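Local coordinates for proton-dependent oligopeptide transporter family protein (Xanthomonas campestris, PDB 6EI3) that probably uses the proton gradient to drive peptides across the membrane, as a POT-family member of the major facilitator superfamily, captured here in an auto-inhibited state, at residues A[207-212]-A[280-285]; A[287-292]-A[431-436]; A[254-259]-A[437-442]. All blocks are in the same frame, centred on the assembly; numbering follows the deposited sequence.

Contact 1 of 3, residues A[207-212]-A[280-285]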
ATOM      1  N   GLY A 207       8.719  10.037  18.711  1.00 51.34           N
ATOM      2  CA  GLY A 207      10.155  10.200  18.503  1.00 51.03           C
ATOM      3  C   GLY A 207      10.928  10.491  19.777  1.00 55.47           C
ATOM      4  O   GLY A 207      11.923   9.818  20.061  1.00 55.57           O
ATOM      5  N   ALA A 208      10.455  11.474  20.569  1.00 52.99           N
ATOM      6  CA  ALA A 208      11.079  11.871  21.846  1.00 54.67           C
ATOM      7  C   ALA A 208      11.138  10.728  22.857  1.00 59.90           C
ATOM      8  O   ALA A 208      12.170  10.550  23.497  1.00 60.35           O
ATOM      9  CB  ALA A 208      10.347  13.059  22.444  1.00 55.95           C
ATOM     10  N   VAL A 209      10.044   9.931  22.972  1.00 57.21           N
ATOM     11  CA  VAL A 209       9.947   8.783  23.890  1.00 57.43           C
ATOM     12  C   VAL A 209      10.893   7.657  23.442  1.00 60.33           C
ATOM     13  O   VAL A 209      11.567   7.081  24.288  1.00 61.80           O
ATOM     14  CB  VAL A 209       8.483   8.309  24.123  1.00 60.64           C
ATOM     15  CG1 VAL A 209       8.418   7.134  25.093  1.00 61.20           C
ATOM     16  CG2 VAL A 209       7.606   9.451  24.627  1.00 60.91           C
ATOM     17  N   VAL A 210      10.970   7.375  22.121  1.00 55.36           N
ATOM     18  CA  VAL A 210      11.882   6.370  21.538  1.00 54.99           C
ATOM     19  C   VAL A 210      13.345   6.782  21.824  1.00 60.44           C
ATOM     20  O   VAL A 210      14.152   5.939  22.222  1.00 60.40           O
ATOM     21  CB  VAL A 210      11.617   6.158  20.008  1.00 56.67           C
ATOM     22  CG1 VAL A 210      12.745   5.377  19.335  1.00 55.91           C
ATOM     23  CG2 VAL A 210      10.272   5.469  19.765  1.00 55.36           C
ATOM     24  N   ARG A 211      13.662   8.082  21.612  1.00 58.85           N
ATOM     25  CA  ARG A 211      14.977   8.697  21.844  1.00 60.75           C
ATOM     26  C   ARG A 211      15.363   8.522  23.311  1.00 64.83           C
ATOM     27  O   ARG A 211      16.448   8.014  23.587  1.00 65.57           O
ATOM     28  CB  ARG A 211      14.930  10.192  21.468  1.00 64.08           C
ATOM     29  CG  ARG A 211      16.282  10.916  21.406  1.00 76.82           C
ATOM     30  CD  ARG A 211      16.133  12.372  20.958  1.00 88.40           C
ATOM     31  NE  ARG A 211      15.510  12.489  19.631  1.00 99.52           N
ATOM     32  CZ  ARG A 211      14.342  13.082  19.388  1.00110.92           C
ATOM     33  NH1 ARG A 211      13.660  13.655  20.374  1.00 97.35           N
ATOM     34  NH2 ARG A 211      13.855  13.121  18.154  1.00 94.31           N
ATOM     35  N   SER A 212      14.446   8.878  24.244  1.00 61.01           N
ATOM     36  CA  SER A 212      14.667   8.731  25.686  1.00 61.81           C
ATOM     37  C   SER A 212      14.810   7.271  26.099  1.00 67.70           C
ATOM     38  O   SER A 212      15.676   6.972  26.903  1.00 69.62           O
ATOM     39  CB  SER A 212      13.548   9.386  26.477  1.00 63.43           C
ATOM     40  OG  SER A 212      13.516  10.787  26.267  1.00 69.59           O
ATOM     41  N   ASP A 280       3.932   8.633  31.380  1.00 71.35           N
ATOM     42  CA  ASP A 280       3.261   7.315  31.439  1.00 70.19           C
ATOM     43  C   ASP A 280       2.254   7.085  30.309  1.00 69.24           C
ATOM     44  O   ASP A 280       2.357   6.056  29.655  1.00 68.06           O
ATOM     45  CB  ASP A 280       2.625   7.013  32.814  1.00 73.83           C
ATOM     46  CG  ASP A 280       3.585   6.465  33.851  1.00 89.04           C
ATOM     47  OD1 ASP A 280       4.740   6.948  33.912  1.00 91.70           O
ATOM     48  OD2 ASP A 280       3.171   5.583  34.633  1.00 96.61           O
ATOM     49  N   ALA A 281       1.298   8.016  30.063  1.00 63.17           N
ATOM     50  CA  ALA A 281       0.340   7.909  28.955  1.00 61.04           C
ATOM     51  C   ALA A 281       1.090   7.995  27.612  1.00 62.91           C
ATOM     52  O   ALA A 281       0.596   7.504  26.595  1.00 61.20           O
ATOM     53  CB  ALA A 281      -0.703   9.011  29.040  1.00 61.75           C
ATOM     54  N   ALA A 282       2.294   8.613  27.632  1.00 59.45           N
ATOM     55  CA  ALA A 282       3.207   8.756  26.493  1.00 57.53           C
ATOM     56  C   ALA A 282       3.985   7.448  26.296  1.00 58.61           C
ATOM     57  O   ALA A 282       4.077   6.971  25.164  1.00 56.95           O
ATOM     58  CB  ALA A 282       4.170   9.913  26.738  1.00 59.10           C
ATOM     59  N   VAL A 283       4.521   6.860  27.400  1.00 54.08           N
ATOM     60  CA  VAL A 283       5.281   5.593  27.400  1.00 53.03           C
ATOM     61  C   VAL A 283       4.371   4.414  27.007  1.00 55.94           C
ATOM     62  O   VAL A 283       4.753   3.614  26.148  1.00 54.49           O
ATOM     63  CB  VAL A 283       6.050   5.340  28.725  1.00 57.04           C
ATOM     64  CG1 VAL A 283       6.818   4.021  28.691  1.00 56.14           C
ATOM     65  CG2 VAL A 283       7.001   6.491  29.037  1.00 57.97           C
ATOM     66  N   ASP A 284       3.163   4.325  27.629  1.00 52.11           N
ATOM     67  CA  ASP A 284       2.147   3.308  27.339  1.00 50.34           C
ATOM     68  C   ASP A 284       1.714   3.434  25.879  1.00 50.20           C
ATOM     69  O   ASP A 284       1.525   2.426  25.217  1.00 49.28           O
ATOM     70  CB  ASP A 284       0.919   3.461  28.254  1.00 52.87           C
ATOM     71  CG  ASP A 284       1.144   3.223  29.736  1.00 66.02           C
ATOM     72  OD1 ASP A 284       2.253   2.782  30.109  1.00 65.66           O
ATOM     73  OD2 ASP A 284       0.215   3.504  30.527  1.00 76.93           O
ATOM     74  N   GLY A 285       1.568   4.672  25.407  1.00 45.28           N
ATOM     75  CA  GLY A 285       1.207   5.005  24.034  1.00 42.95           C
ATOM     76  C   GLY A 285       2.198   4.497  23.006  1.00 45.91           C
ATOM     77  O   GLY A 285       1.790   4.026  21.944  1.00 45.25           O
TER
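The bond from Asp-284 N to Asp-280 O, at 2.8 Å, ties together the helical turn that carries Ala-282 and Val-283 up to Val-209, the residue they touch. From there on the contact is carbon on carbon. Val-209 serves both partners with its two branches, one methyl for each. CG2 meets the CB of Ala-282 at 4.1 Å, while CG1 lies over the backbone of the next residue, 4.2 Å from the CA of Val-283, and comes equally near that residue's CG2. The fork is set by the first torsion: with CG1 trans to the backbone N (chi1 -179°), the branches spread across two successive residues of the facing turn. A beta-branched side chain suits this place because both methyls are held close to the helix, and the single methyl of Ala-282 lets the backbones approach, with the CA atoms of Val-209 and Val-283 6.7 Å apart. Polar groups gather around this small apolar patch. His-278, just ahead of segment 280-285, packs on Val-209 and shares a hydrogen bond with Ser-212 through its NE2, and Asp-284 OD1 forms a salt bridge with Arg-275. The contact thus joins the short helix 206-215 to the beginning of helix 281-306, which in the major facilitator layout probably opens the second six-helix bundle. Three buried aliphatic residues without a directional bond between them make a modest interface of 107 Å², and its chemistry implies shape fitting, with the histidine–serine bond as a directional tie beside it and the salt bridge holding segment 280-285 to the preceding loop.

Contact 2 of 3, residues A[287-292]-A[431-436]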
ATOM      1  N   ARG A 287       4.282   1.911  23.729  1.00 41.18           N
ATOM      2  CA  ARG A 287       4.165   0.453  23.897  1.00 41.08           C
ATOM      3  C   ARG A 287       3.044  -0.084  22.992  1.00 43.97           C
ATOM      4  O   ARG A 287       3.231  -1.105  22.323  1.00 43.14           O
ATOM      5  CB  ARG A 287       3.882   0.075  25.364  1.00 41.85           C
ATOM      6  CG  ARG A 287       4.075  -1.416  25.620  1.00 53.10           C
ATOM      7  CD  ARG A 287       4.281  -1.791  27.081  1.00 70.51           C
ATOM      8  NE  ARG A 287       5.543  -1.306  27.651  1.00 80.49           N
ATOM      9  CZ  ARG A 287       6.732  -1.876  27.474  1.00 89.77           C
ATOM     10  NH1 ARG A 287       6.857  -2.942  26.691  1.00 75.96           N
ATOM     11  NH2 ARG A 287       7.809  -1.371  28.058  1.00 73.07           N
ATOM     12  N   ALA A 288       1.889   0.616  22.979  1.00 40.06           N
ATOM     13  CA  ALA A 288       0.732   0.284  22.161  1.00 39.94           C
ATOM     14  C   ALA A 288       1.097   0.372  20.665  1.00 45.01           C
ATOM     15  O   ALA A 288       0.747  -0.532  19.902  1.00 45.21           O
ATOM     16  CB  ALA A 288      -0.414   1.226  22.490  1.00 40.70           C
ATOM     17  N   LEU A 289       1.849   1.428  20.264  1.00 42.14           N
ATOM     18  CA  LEU A 289       2.321   1.637  18.885  1.00 41.85           C
ATOM     19  C   LEU A 289       3.228   0.493  18.424  1.00 42.89           C
ATOM     20  O   LEU A 289       3.132   0.080  17.272  1.00 42.26           O
ATOM     21  CB  LEU A 289       3.085   2.974  18.761  1.00 43.30           C
ATOM     22  CG  LEU A 289       2.501   4.110  17.902  1.00 49.48           C
ATOM     23  CD1 LEU A 289       1.988   3.623  16.541  1.00 48.96           C
ATOM     24  CD2 LEU A 289       1.460   4.894  18.650  1.00 54.91           C
ATOM     25  N   LEU A 290       4.113  -0.008  19.308  1.00 39.42           N
ATOM     26  CA  LEU A 290       5.007  -1.123  18.978  1.00 39.69           C
ATOM     27  C   LEU A 290       4.262  -2.447  18.810  1.00 43.61           C
ATOM     28  O   LEU A 290       4.626  -3.245  17.948  1.00 42.75           O
ATOM     29  CB  LEU A 290       6.171  -1.252  19.953  1.00 40.80           C
ATOM     30  CG  LEU A 290       7.167  -0.095  19.960  1.00 45.59           C
ATOM     31  CD1 LEU A 290       8.116  -0.213  21.142  1.00 46.49           C
ATOM     32  CD2 LEU A 290       7.933   0.023  18.602  1.00 47.13           C
ATOM     33  N   ARG A 291       3.201  -2.660  19.596  1.00 40.47           N
ATOM     34  CA  ARG A 291       2.342  -3.836  19.453  1.00 40.09           C
ATOM     35  C   ARG A 291       1.627  -3.782  18.104  1.00 41.94           C
ATOM     36  O   ARG A 291       1.499  -4.808  17.445  1.00 40.51           O
ATOM     37  CB  ARG A 291       1.328  -3.911  20.597  1.00 39.14           C
ATOM     38  CG  ARG A 291       1.954  -4.308  21.914  1.00 39.10           C
ATOM     39  CD  ARG A 291       0.866  -4.694  22.884  1.00 49.34           C
ATOM     40  NE  ARG A 291       1.334  -4.702  24.268  1.00 53.35           N
ATOM     41  CZ  ARG A 291       1.132  -3.712  25.128  1.00 69.31           C
ATOM     42  NH1 ARG A 291       0.475  -2.618  24.752  1.00 55.53           N
ATOM     43  NH2 ARG A 291       1.574  -3.810  26.374  1.00 57.77           N
ATOM     44  N   VAL A 292       1.223  -2.568  17.668  1.00 39.59           N
ATOM     45  CA  VAL A 292       0.577  -2.294  16.372  1.00 38.38           C
ATOM     46  C   VAL A 292       1.536  -2.611  15.230  1.00 41.48           C
ATOM     47  O   VAL A 292       1.126  -3.210  14.231  1.00 41.59           O
ATOM     48  CB  VAL A 292       0.023  -0.840  16.300  1.00 41.95           C
ATOM     49  CG1 VAL A 292      -0.115  -0.343  14.856  1.00 41.10           C
ATOM     50  CG2 VAL A 292      -1.300  -0.731  17.037  1.00 41.87           C
ATOM     51  N   GLY A 431      -0.657  10.037  13.163  1.00 46.49           N
ATOM     52  CA  GLY A 431       0.264  10.245  12.053  1.00 45.48           C
ATOM     53  C   GLY A 431       1.288   9.135  11.945  1.00 48.60           C
ATOM     54  O   GLY A 431       1.655   8.734  10.838  1.00 48.06           O
ATOM     55  N   VAL A 432       1.751   8.636  13.109  1.00 44.33           N
ATOM     56  CA  VAL A 432       2.710   7.536  13.241  1.00 43.35           C
ATOM     57  C   VAL A 432       2.040   6.233  12.767  1.00 43.27           C
ATOM     58  O   VAL A 432       2.673   5.445  12.060  1.00 41.93           O
ATOM     59  CB  VAL A 432       3.245   7.415  14.700  1.00 48.46           C
ATOM     60  CG1 VAL A 432       4.238   6.260  14.844  1.00 48.27           C
ATOM     61  CG2 VAL A 432       3.876   8.724  15.165  1.00 49.22           C
ATOM     62  N   VAL A 433       0.772   5.999  13.189  1.00 37.29           N
ATOM     63  CA  VAL A 433      -0.016   4.825  12.789  1.00 34.66           C
ATOM     64  C   VAL A 433      -0.103   4.774  11.262  1.00 35.78           C
ATOM     65  O   VAL A 433       0.159   3.731  10.661  1.00 31.55           O
ATOM     66  CB  VAL A 433      -1.425   4.816  13.432  1.00 37.29           C
ATOM     67  CG1 VAL A 433      -2.327   3.772  12.774  1.00 35.98           C
ATOM     68  CG2 VAL A 433      -1.345   4.591  14.937  1.00 37.52           C
ATOM     69  N   MET A 434      -0.462   5.911  10.653  1.00 35.34           N
ATOM     70  CA  MET A 434      -0.599   6.046   9.215  1.00 36.76           C
ATOM     71  C   MET A 434       0.721   5.810   8.470  1.00 35.27           C
ATOM     72  O   MET A 434       0.721   5.119   7.456  1.00 32.16           O
ATOM     73  CB  MET A 434      -1.248   7.380   8.838  1.00 41.24           C
ATOM     74  CG  MET A 434      -2.044   7.282   7.577  1.00 48.97           C
ATOM     75  SD  MET A 434      -3.466   6.155   7.773  1.00 57.59           S
ATOM     76  CE  MET A 434      -3.427   5.392   6.227  1.00 52.85           C
ATOM     77  N   SER A 435       1.835   6.343   8.988  1.00 32.04           N
ATOM     78  CA  SER A 435       3.150   6.136   8.386  1.00 32.53           C
ATOM     79  C   SER A 435       3.474   4.637   8.364  1.00 37.11           C
ATOM     80  O   SER A 435       3.885   4.134   7.324  1.00 36.79           O
ATOM     81  CB  SER A 435       4.228   6.909   9.145  1.00 37.22           C
ATOM     82  OG  SER A 435       4.042   8.308   8.990  1.00 46.15           O
ATOM     83  N   PHE A 436       3.213   3.920   9.481  1.00 32.55           N
ATOM     84  CA  PHE A 436       3.454   2.479   9.590  1.00 32.74           C
ATOM     85  C   PHE A 436       2.547   1.684   8.660  1.00 33.25           C
ATOM     86  O   PHE A 436       2.969   0.626   8.183  1.00 33.04           O
ATOM     87  CB  PHE A 436       3.266   1.973  11.035  1.00 36.30           C
ATOM     88  CG  PHE A 436       4.373   2.185  12.049  1.00 40.64           C
ATOM     89  CD1 PHE A 436       5.592   2.744  11.675  1.00 44.13           C
ATOM     90  CD2 PHE A 436       4.195   1.813  13.384  1.00 45.49           C
ATOM     91  CE1 PHE A 436       6.599   2.970  12.621  1.00 46.85           C
ATOM     92  CE2 PHE A 436       5.211   2.026  14.332  1.00 49.86           C
ATOM     93  CZ  PHE A 436       6.407   2.598  13.942  1.00 48.24           C
TER
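Leu-289 points its CD1 methyl into the facing helix, where three side chains meet it. Val-433 CG2 comes to 3.8 Å and Val-432 CG1 to 3.9 Å; the leucine lies aslant to both valines. The two valines use different branches: Val-432 offers the methyl trans to its backbone N, Val-433 the one beside it. Phe-436, a turn further on, is reached obliquely from one side of its ring plane, with Leu-289 CD1 4.2 Å from ring atom CE2. Leu-289 O instead sits at the ring edge, near the plane and 4.1 Å from CE2, an approach that is at most weakly favourable. The leucine's first torsion, -114°, is close to eclipsed and places CD1 among the two valines and the phenylalanine. Helices 281-306 and 430-456 run nearly parallel here, at 17° with axes 10.9 Å apart, as fits two helices of the C-terminal bundle of a major facilitator transporter. Leu-289 fits between Val-432, Val-433 and Phe-436, with Met-429 of the preceding loop also touching it, and a long branched side chain suits such a spacing. Phe-206 covers one side, packing on Leu-289, Val-432 and Phe-436. Elsewhere on segment 287-292, Leu-290 and Arg-291 touch a bound monoacylglycerol.

Contact 3 of 3, residues A[254-259]-A[437-442]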
ATOM      1  N   MET A 254      15.168  -3.702   2.191  1.00 38.74           N
ATOM      2  CA  MET A 254      15.673  -4.652   3.182  1.00 40.18           C
ATOM      3  C   MET A 254      16.276  -3.853   4.334  1.00 43.37           C
ATOM      4  O   MET A 254      16.064  -4.208   5.492  1.00 43.67           O
ATOM      5  CB  MET A 254      16.719  -5.596   2.573  1.00 43.81           C
ATOM      6  CG  MET A 254      16.135  -6.592   1.591  1.00 47.77           C
ATOM      7  SD  MET A 254      17.412  -7.649   0.873  1.00 54.92           S
ATOM      8  CE  MET A 254      17.460  -8.950   2.088  1.00 52.85           C
ATOM      9  N   ALA A 255      16.975  -2.738   4.006  1.00 38.68           N
ATOM     10  CA  ALA A 255      17.569  -1.827   4.983  1.00 38.88           C
ATOM     11  C   ALA A 255      16.448  -1.224   5.848  1.00 41.01           C
ATOM     12  O   ALA A 255      16.572  -1.219   7.072  1.00 41.71           O
ATOM     13  CB  ALA A 255      18.363  -0.735   4.275  1.00 39.60           C
ATOM     14  N   LEU A 256      15.328  -0.808   5.221  1.00 35.66           N
ATOM     15  CA  LEU A 256      14.157  -0.270   5.928  1.00 35.06           C
ATOM     16  C   LEU A 256      13.595  -1.291   6.928  1.00 39.46           C
ATOM     17  O   LEU A 256      13.411  -0.942   8.092  1.00 39.92           O
ATOM     18  CB  LEU A 256      13.083   0.240   4.952  1.00 33.82           C
ATOM     19  CG  LEU A 256      11.693   0.636   5.527  1.00 38.84           C
ATOM     20  CD1 LEU A 256      11.749   1.953   6.335  1.00 38.59           C
ATOM     21  CD2 LEU A 256      10.652   0.722   4.410  1.00 39.62           C
ATOM     22  N   VAL A 257      13.400  -2.556   6.496  1.00 35.00           N
ATOM     23  CA  VAL A 257      12.904  -3.655   7.344  1.00 35.10           C
ATOM     24  C   VAL A 257      13.841  -3.904   8.532  1.00 42.10           C
ATOM     25  O   VAL A 257      13.368  -4.113   9.656  1.00 42.98           O
ATOM     26  CB  VAL A 257      12.641  -4.936   6.514  1.00 37.56           C
ATOM     27  CG1 VAL A 257      12.361  -6.149   7.410  1.00 37.35           C
ATOM     28  CG2 VAL A 257      11.498  -4.709   5.522  1.00 35.55           C
ATOM     29  N   LEU A 258      15.165  -3.868   8.283  1.00 38.48           N
ATOM     30  CA  LEU A 258      16.178  -4.036   9.328  1.00 38.70           C
ATOM     31  C   LEU A 258      16.099  -2.901  10.338  1.00 41.96           C
ATOM     32  O   LEU A 258      16.060  -3.175  11.543  1.00 44.25           O
ATOM     33  CB  LEU A 258      17.600  -4.144   8.727  1.00 39.44           C
ATOM     34  CG  LEU A 258      17.948  -5.493   8.079  1.00 44.25           C
ATOM     35  CD1 LEU A 258      19.192  -5.378   7.234  1.00 44.92           C
ATOM     36  CD2 LEU A 258      18.153  -6.595   9.130  1.00 47.73           C
ATOM     37  N   LEU A 259      16.001  -1.641   9.862  1.00 36.49           N
ATOM     38  CA  LEU A 259      15.876  -0.475  10.745  1.00 37.87           C
ATOM     39  C   LEU A 259      14.604  -0.514  11.591  1.00 43.15           C
ATOM     40  O   LEU A 259      14.645  -0.116  12.756  1.00 42.25           O
ATOM     41  CB  LEU A 259      15.950   0.853   9.974  1.00 37.63           C
ATOM     42  CG  LEU A 259      17.306   1.198   9.328  1.00 42.91           C
ATOM     43  CD1 LEU A 259      17.135   2.282   8.258  1.00 41.83           C
ATOM     44  CD2 LEU A 259      18.356   1.587  10.378  1.00 45.46           C
ATOM     45  N   TRP A 437       1.288   2.150   8.458  1.00 27.60           N
ATOM     46  CA  TRP A 437       0.320   1.498   7.554  1.00 27.20           C
ATOM     47  C   TRP A 437       0.796   1.605   6.108  1.00 28.66           C
ATOM     48  O   TRP A 437       0.755   0.614   5.387  1.00 26.75           O
ATOM     49  CB  TRP A 437      -1.103   2.072   7.713  1.00 25.47           C
ATOM     50  CG  TRP A 437      -2.164   1.303   6.965  1.00 26.48           C
ATOM     51  CD1 TRP A 437      -3.002   1.793   6.003  1.00 28.97           C
ATOM     52  CD2 TRP A 437      -2.544  -0.072   7.164  1.00 26.52           C
ATOM     53  NE1 TRP A 437      -3.888   0.814   5.600  1.00 27.68           N
ATOM     54  CE2 TRP A 437      -3.622  -0.342   6.291  1.00 29.70           C
ATOM     55  CE3 TRP A 437      -2.088  -1.104   8.012  1.00 28.87           C
ATOM     56  CZ2 TRP A 437      -4.214  -1.610   6.200  1.00 29.22           C
ATOM     57  CZ3 TRP A 437      -2.688  -2.355   7.932  1.00 29.98           C
ATOM     58  CH2 TRP A 437      -3.741  -2.594   7.040  1.00 29.91           C
ATOM     59  N   TYR A 438       1.289   2.789   5.691  1.00 25.20           N
ATOM     60  CA  TYR A 438       1.837   2.960   4.339  1.00 25.05           C
ATOM     61  C   TYR A 438       3.038   2.039   4.134  1.00 27.89           C
ATOM     62  O   TYR A 438       3.139   1.395   3.099  1.00 27.69           O
ATOM     63  CB  TYR A 438       2.265   4.412   4.085  1.00 26.78           C
ATOM     64  CG  TYR A 438       1.119   5.391   4.055  1.00 28.74           C
ATOM     65  CD1 TYR A 438      -0.083   5.067   3.431  1.00 30.33           C
ATOM     66  CD2 TYR A 438       1.249   6.661   4.602  1.00 29.72           C
ATOM     67  CE1 TYR A 438      -1.144   5.972   3.397  1.00 32.99           C
ATOM     68  CE2 TYR A 438       0.201   7.580   4.554  1.00 30.29           C
ATOM     69  CZ  TYR A 438      -0.994   7.230   3.954  1.00 39.16           C
ATOM     70  OH  TYR A 438      -2.022   8.139   3.884  1.00 44.97           O
ATOM     71  N   LEU A 439       3.906   1.938   5.141  1.00 24.39           N
ATOM     72  CA  LEU A 439       5.070   1.065   5.083  1.00 25.66           C
ATOM     73  C   LEU A 439       4.683  -0.421   5.012  1.00 29.30           C
ATOM     74  O   LEU A 439       5.488  -1.212   4.547  1.00 29.38           O
ATOM     75  CB  LEU A 439       6.041   1.332   6.253  1.00 26.78           C
ATOM     76  CG  LEU A 439       6.720   2.714   6.269  1.00 32.96           C
ATOM     77  CD1 LEU A 439       7.586   2.876   7.526  1.00 33.16           C
ATOM     78  CD2 LEU A 439       7.549   2.967   4.989  1.00 37.41           C
ATOM     79  N   THR A 440       3.470  -0.791   5.489  1.00 25.54           N
ATOM     80  CA  THR A 440       2.941  -2.161   5.436  1.00 25.49           C
ATOM     81  C   THR A 440       2.801  -2.584   3.964  1.00 27.37           C
ATOM     82  O   THR A 440       3.200  -3.692   3.613  1.00 27.13           O
ATOM     83  CB  THR A 440       1.659  -2.277   6.285  1.00 31.34           C
ATOM     84  OG1 THR A 440       1.984  -1.880   7.609  1.00 28.22           O
ATOM     85  CG2 THR A 440       1.102  -3.678   6.340  1.00 30.74           C
ATOM     86  N   THR A 441       2.287  -1.678   3.104  1.00 23.08           N
ATOM     87  CA  THR A 441       2.190  -1.899   1.652  1.00 22.37           C
ATOM     88  C   THR A 441       3.587  -1.934   1.054  1.00 25.95           C
ATOM     89  O   THR A 441       3.851  -2.820   0.244  1.00 25.47           O
ATOM     90  CB  THR A 441       1.374  -0.789   0.988  1.00 28.22           C
ATOM     91  OG1 THR A 441       0.035  -0.908   1.437  1.00 29.88           O
ATOM     92  CG2 THR A 441       1.400  -0.875  -0.555  1.00 25.11           C
ATOM     93  N   THR A 442       4.488  -0.976   1.438  1.00 23.29           N
ATOM     94  CA  THR A 442       5.870  -0.964   0.921  1.00 23.38           C
ATOM     95  C   THR A 442       6.485  -2.349   1.155  1.00 28.13           C
ATOM     96  O   THR A 442       6.978  -2.956   0.204  1.00 28.32           O
ATOM     97  CB  THR A 442       6.725   0.157   1.583  1.00 29.12           C
ATOM     98  OG1 THR A 442       6.276   1.425   1.121  1.00 31.55           O
ATOM     99  CG2 THR A 442       8.225   0.048   1.266  1.00 25.30           C
TER
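Leu-256 and Leu-439 touch through their CD2 methyls, 3.9 Å apart, the side chains crossing at a slant. The same Leu-256 methyl also touches Thr-442 CG2 at 4.0 Å, and here the side chains lie at about a right angle. One leucine branch therefore rests against two residues of the opposite helix, spaced three positions apart and so close together on its surface. The long reach of leucine suits a gap in which the CA atoms of Leu-256 and Leu-439 are 9.2 Å apart. Leu-256 extends across with its CG trans to the backbone N (chi1 171°). Threonine suits its place by having two different branches, a methyl for Leu-256 and a hydroxyl for its own surroundings, where OG1 makes a weak hydrogen bond with Ile-56 O of helix 40-60. Helix 248-270 is probably the second of the two additional helices that bacterial POT transporters insert between their six-helix bundles, so the contact leans this extra hairpin on the C-terminal bundle. Its partner in that hairpin, helix 224-239, packs against Ala-255, Leu-258 and Leu-259. Behind the other segment, Phe-59 and Phe-60 pack on Thr-442, while Thr-440 touches Phe-296, Thr-300 and Phe-303 of helix 281-306. Within segment 437-442 the bonds from Thr-440 N to Trp-437 O and from Thr-441 N to Tyr-438 O are weak ones that span three residues, consistent with a slight local tightening, after which Thr-442 N again bonds Tyr-438 O. Val-257, next to Leu-256, touches a bound monoacylglycerol.

In the fold
The three contacts step inward from the edge of the chain: their centres lie about 27, 16 and 11 Å from its centre. Contacts 1 and 2 share helix 281-306 and have centres about 12 Å apart; contacts 2 and 3 share helix 430-456, with centres about 13 Å apart. Contacts 1 and 3 do not touch, their nearest atoms being about 9 Å apart. One monoacylglycerol pocket links the last two, because it includes Leu-290 and Arg-291 of contact 2 and Val-257 of contact 3. A bound lipid, not necessarily the same molecule each time, lies about 5 Å from the side chain of Leu-256, about 8 Å from Phe-436's and about 13 Å from Val-283's.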